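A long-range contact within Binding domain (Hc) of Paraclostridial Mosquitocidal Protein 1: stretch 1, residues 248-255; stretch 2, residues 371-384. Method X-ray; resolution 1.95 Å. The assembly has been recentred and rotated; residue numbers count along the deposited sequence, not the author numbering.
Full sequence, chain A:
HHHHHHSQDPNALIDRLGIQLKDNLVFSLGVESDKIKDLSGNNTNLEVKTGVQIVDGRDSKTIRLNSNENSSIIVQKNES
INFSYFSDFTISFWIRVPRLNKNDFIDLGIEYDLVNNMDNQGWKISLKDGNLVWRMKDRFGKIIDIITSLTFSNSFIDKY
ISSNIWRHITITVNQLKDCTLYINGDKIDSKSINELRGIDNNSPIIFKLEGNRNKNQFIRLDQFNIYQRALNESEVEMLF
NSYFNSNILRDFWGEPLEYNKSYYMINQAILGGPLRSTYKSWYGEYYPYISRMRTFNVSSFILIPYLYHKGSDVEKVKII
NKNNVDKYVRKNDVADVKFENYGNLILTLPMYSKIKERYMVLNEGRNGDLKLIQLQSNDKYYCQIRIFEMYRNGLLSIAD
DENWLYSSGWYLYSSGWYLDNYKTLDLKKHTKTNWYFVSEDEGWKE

Stretch 1 248-255: ILRDFWGE
Stretch 2, residues 371-384: KLIQLQSNDKYYCQ

No direct hydrogen bond joins the stretches, which bury 451 Å² between them; packing and water do the work. The register is set by R250 and Y381, CA atoms 5.0 Å apart, and by L249 and C383, 7.2 Å apart.

The aromatic contact rests on a type I turn, D251 to G254, closed by G254 N to D251 O (2.9 Å). D251 (chi1 p) braces it: E255 N donates to D251 OD1 at 3.0 Å. G254 (phi/psi 100/11) lays its CA over the Y381 ring face, 3.3 Å from the centroid and 7° off the normal, a CH-pi contact. An ideal CB here would lie 2.5 Å from Y381 CZ, and the backbone angles independently call for glycine. Y381 (chi1 -69°, chi2 -5°) is the residue most covered by the other stretch, its flat ring offering that face. R250 (m, m, t) turns its CB toward stretch 2, 4.1 Å from Y381 CD1, while its NH1 donates to G254 O at 2.9 Å.

The apolar contact is made by buried L249 (m, t). Its CA-to-CB bond points sideways, but the branched end comes nearer: CD1 lies 3.6 Å from L372 CB and 4.2 Å from C383 CB. L372 lies in strand 371-373, its CB pointing toward stretch 1; next to it, I373 N donates to Q384 O and Q384 N to I373 O, each 3.0 Å. A type I turn, S377 to K380, has K380 N donating to S377 O (3.2 Å).

Waters bridge the polar atoms. One donates to R250 O (2.9 Å) and Y381 O (2.7 Å); another accepts from R250 NE (3.0 Å) and donates to I248 O (2.8 Å) and N378 O (2.7 Å).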

# COMPACT_ATOMS: atom_id res chain seq x y z
N ILE A 248 11.03 10.22 -1.96
CA ILE A 248 9.78 10.34 -2.70
C ILE A 248 8.62 10.14 -1.71
O ILE A 248 8.71 9.31 -0.80
CB ILE A 248 9.70 9.37 -3.89
CG1 ILE A 248 9.64 7.92 -3.41
CG2 ILE A 248 10.84 9.62 -4.88
CD1 ILE A 248 9.60 6.89 -4.51
N LEU A 249 7.56 10.92 -1.88
CA LEU A 249 6.33 10.70 -1.16
C LEU A 249 5.54 9.59 -1.87
O LEU A 249 5.91 9.13 -2.94
CB LEU A 249 5.54 12.02 -1.08
CG LEU A 249 6.18 13.10 -0.21
CD1 LEU A 249 5.37 14.39 -0.28
CD2 LEU A 249 6.31 12.62 1.22
N ARG A 250 4.44 9.18 -1.26
CA ARG A 250 3.66 8.05 -1.69
C ARG A 250 2.19 8.44 -1.83
O ARG A 250 1.69 9.32 -1.13
CB ARG A 250 3.79 6.92 -0.66
CG ARG A 250 5.21 6.41 -0.49
CD ARG A 250 5.51 5.35 -1.51
NE ARG A 250 6.91 4.97 -1.45
CZ ARG A 250 7.52 4.26 -2.38
NH1 ARG A 250 6.79 3.64 -3.29
NH2 ARG A 250 8.83 4.17 -2.39
N ASP A 251 1.52 7.74 -2.74
CA ASP A 251 0.08 7.78 -2.81
C ASP A 251 -0.51 6.73 -1.86
O ASP A 251 0.20 5.98 -1.20
CB ASP A 251 -0.43 7.65 -4.25
CG ASP A 251 -0.26 6.29 -4.91
OD1 ASP A 251 -0.10 5.28 -4.19
OD2 ASP A 251 -0.30 6.26 -6.16
N PHE A 252 -1.84 6.76 -1.77
CA PHE A 252 -2.65 5.96 -0.88
C PHE A 252 -2.36 4.46 -1.04
O PHE A 252 -2.46 3.70 -0.04
CB PHE A 252 -4.12 6.27 -1.18
CG PHE A 252 -5.09 5.54 -0.31
CD1 PHE A 252 -5.44 6.04 0.94
CD2 PHE A 252 -5.64 4.33 -0.71
CE1 PHE A 252 -6.33 5.37 1.75
CE2 PHE A 252 -6.53 3.66 0.10
CZ PHE A 252 -6.88 4.18 1.32
N TRP A 253 -2.04 4.04 -2.27
CA TRP A 253 -1.80 2.65 -2.61
C TRP A 253 -0.38 2.21 -2.24
O TRP A 253 -0.11 1.00 -2.24
CB TRP A 253 -2.04 2.40 -4.10
CG TRP A 253 -3.35 2.87 -4.65
CD1 TRP A 253 -3.51 3.71 -5.71
CD2 TRP A 253 -4.68 2.50 -4.21
NE1 TRP A 253 -4.84 3.89 -5.98
CE2 TRP A 253 -5.58 3.16 -5.08
CE3 TRP A 253 -5.18 1.67 -3.21
CZ2 TRP A 253 -6.97 3.04 -4.95
CZ3 TRP A 253 -6.56 1.56 -3.07
CH2 TRP A 253 -7.43 2.23 -3.93
N GLY A 254 0.54 3.18 -2.01
CA GLY A 254 1.95 2.89 -1.72
C GLY A 254 2.89 3.05 -2.92
O GLY A 254 4.07 2.65 -2.83
N GLU A 255 2.37 3.65 -4.00
CA GLU A 255 3.13 3.95 -5.22
C GLU A 255 3.64 5.39 -5.16
O GLU A 255 3.18 6.19 -4.36
CB GLU A 255 2.28 3.65 -6.45
CG GLU A 255 1.77 2.21 -6.41
CD GLU A 255 1.40 1.63 -7.76
OE1 GLU A 255 1.01 2.40 -8.65
OE2 GLU A 255 1.49 0.40 -7.89
N LYS A 371 4.17 23.28 1.25
CA LYS A 371 5.23 22.31 1.20
C LYS A 371 4.64 20.95 1.60
O LYS A 371 3.97 20.84 2.62
CB LYS A 371 6.35 22.75 2.13
CG LYS A 371 7.69 22.06 1.91
CD LYS A 371 8.78 22.57 2.81
CE LYS A 371 9.38 23.86 2.30
NZ LYS A 371 10.86 23.81 2.35
N LEU A 372 4.87 19.93 0.77
CA LEU A 372 4.51 18.58 1.12
C LEU A 372 5.69 17.94 1.85
O LEU A 372 6.81 17.87 1.32
CB LEU A 372 4.10 17.80 -0.14
CG LEU A 372 2.64 17.98 -0.58
CD1 LEU A 372 2.37 19.40 -1.02
CD2 LEU A 372 2.27 17.02 -1.70
N ILE A 373 5.43 17.49 3.07
CA ILE A 373 6.46 17.01 3.99
C ILE A 373 6.05 15.64 4.53
O ILE A 373 4.91 15.20 4.44
CB ILE A 373 6.69 18.00 5.15
CG1 ILE A 373 5.46 18.11 6.04
CG2 ILE A 373 7.15 19.35 4.60
CD1 ILE A 373 5.56 19.11 7.15
N GLN A 374 7.04 14.98 5.13
CA GLN A 374 6.84 13.75 5.82
C GLN A 374 7.54 13.87 7.17
O GLN A 374 8.74 13.79 7.23
CB GLN A 374 7.37 12.56 5.01
CG GLN A 374 7.18 11.23 5.71
CD GLN A 374 5.74 11.01 6.09
OE1 GLN A 374 5.32 11.32 7.20
NE2 GLN A 374 4.97 10.50 5.14
N LEU A 375 6.74 14.08 8.22
CA LEU A 375 7.25 14.25 9.57
C LEU A 375 7.33 12.91 10.30
O LEU A 375 7.86 12.85 11.40
CB LEU A 375 6.32 15.21 10.33
CG LEU A 375 6.33 16.66 9.84
CD1 LEU A 375 5.30 17.48 10.60
CD2 LEU A 375 7.70 17.29 10.00
N GLN A 376 6.75 11.86 9.72
CA GLN A 376 6.86 10.48 10.20
C GLN A 376 7.97 9.80 9.37
O GLN A 376 8.88 10.46 8.94
CB GLN A 376 5.48 9.82 10.12
CG GLN A 376 4.40 10.51 10.95
CD GLN A 376 4.73 10.51 12.43
OE1 GLN A 376 5.10 9.48 13.00
NE2 GLN A 376 4.61 11.67 13.07
N SER A 377 7.89 8.50 9.14
CA SER A 377 8.92 7.78 8.37
C SER A 377 8.51 7.68 6.90
O SER A 377 7.35 7.88 6.57
CB SER A 377 9.15 6.44 8.97
OG SER A 377 7.90 5.83 9.25
N ASN A 378 9.48 7.37 6.03
CA ASN A 378 9.30 7.36 4.56
C ASN A 378 8.32 6.28 4.10
O ASN A 378 7.84 6.34 2.97
CB ASN A 378 10.60 7.07 3.81
CG ASN A 378 11.55 8.24 3.75
OD1 ASN A 378 11.17 9.39 3.96
ND2 ASN A 378 12.81 7.96 3.43
N ASP A 379 8.04 5.29 4.96
CA ASP A 379 7.18 4.18 4.62
C ASP A 379 5.69 4.57 4.68
O ASP A 379 4.85 3.81 4.20
CB ASP A 379 7.45 2.98 5.53
CG ASP A 379 7.35 3.35 7.00
OD1 ASP A 379 8.21 4.11 7.47
OD2 ASP A 379 6.37 2.93 7.63
N LYS A 380 5.34 5.70 5.30
CA LYS A 380 3.92 6.12 5.41
C LYS A 380 3.37 6.47 4.02
O LYS A 380 4.06 7.02 3.17
CB LYS A 380 3.81 7.26 6.42
CG LYS A 380 4.32 6.89 7.80
CD LYS A 380 3.70 5.61 8.29
CE LYS A 380 3.77 5.40 9.79
NZ LYS A 380 5.11 5.75 10.31
N TYR A 381 2.11 6.09 3.78
CA TYR A 381 1.47 6.30 2.48
C TYR A 381 0.63 7.57 2.49
O TYR A 381 -0.18 7.77 1.61
CB TYR A 381 0.59 5.10 2.11
CG TYR A 381 1.35 3.84 1.79
CD1 TYR A 381 2.74 3.79 1.75
CD2 TYR A 381 0.67 2.66 1.55
CE1 TYR A 381 3.43 2.62 1.51
CE2 TYR A 381 1.35 1.48 1.30
CZ TYR A 381 2.73 1.45 1.26
OH TYR A 381 3.41 0.29 1.00
N TYR A 382 0.81 8.40 3.53
CA TYR A 382 0.21 9.72 3.64
C TYR A 382 1.33 10.74 3.78
O TYR A 382 2.49 10.37 3.97
CB TYR A 382 -0.74 9.77 4.84
CG TYR A 382 -0.14 9.26 6.13
CD1 TYR A 382 0.69 10.06 6.91
CD2 TYR A 382 -0.39 7.97 6.57
CE1 TYR A 382 1.24 9.59 8.09
CE2 TYR A 382 0.14 7.50 7.76
CZ TYR A 382 0.96 8.30 8.52
OH TYR A 382 1.49 7.81 9.69
N CYS A 383 1.00 12.03 3.67
CA CYS A 383 1.94 13.08 3.99
C CYS A 383 1.26 14.16 4.84
O CYS A 383 0.07 14.09 5.09
CB CYS A 383 2.52 13.68 2.71
SG CYS A 383 1.31 14.61 1.74
N GLN A 384 2.04 15.15 5.24
CA GLN A 384 1.49 16.36 5.84
C GLN A 384 1.78 17.52 4.89
O GLN A 384 2.61 17.40 3.98
CB GLN A 384 2.07 16.59 7.23
CG GLN A 384 1.94 15.38 8.15
CD GLN A 384 3.04 14.39 7.89
OE1 GLN A 384 4.18 14.77 7.65
NE2 GLN A 384 2.72 13.10 7.96
O HOH W 1 8.51 6.71 0.34
O HOH W 2 8.80 9.92 2.32
O HOH W 3 -1.02 9.71 -0.12
O HOH W 4 4.36 9.64 1.61
O HOH W 5 5.16 0.93 -1.13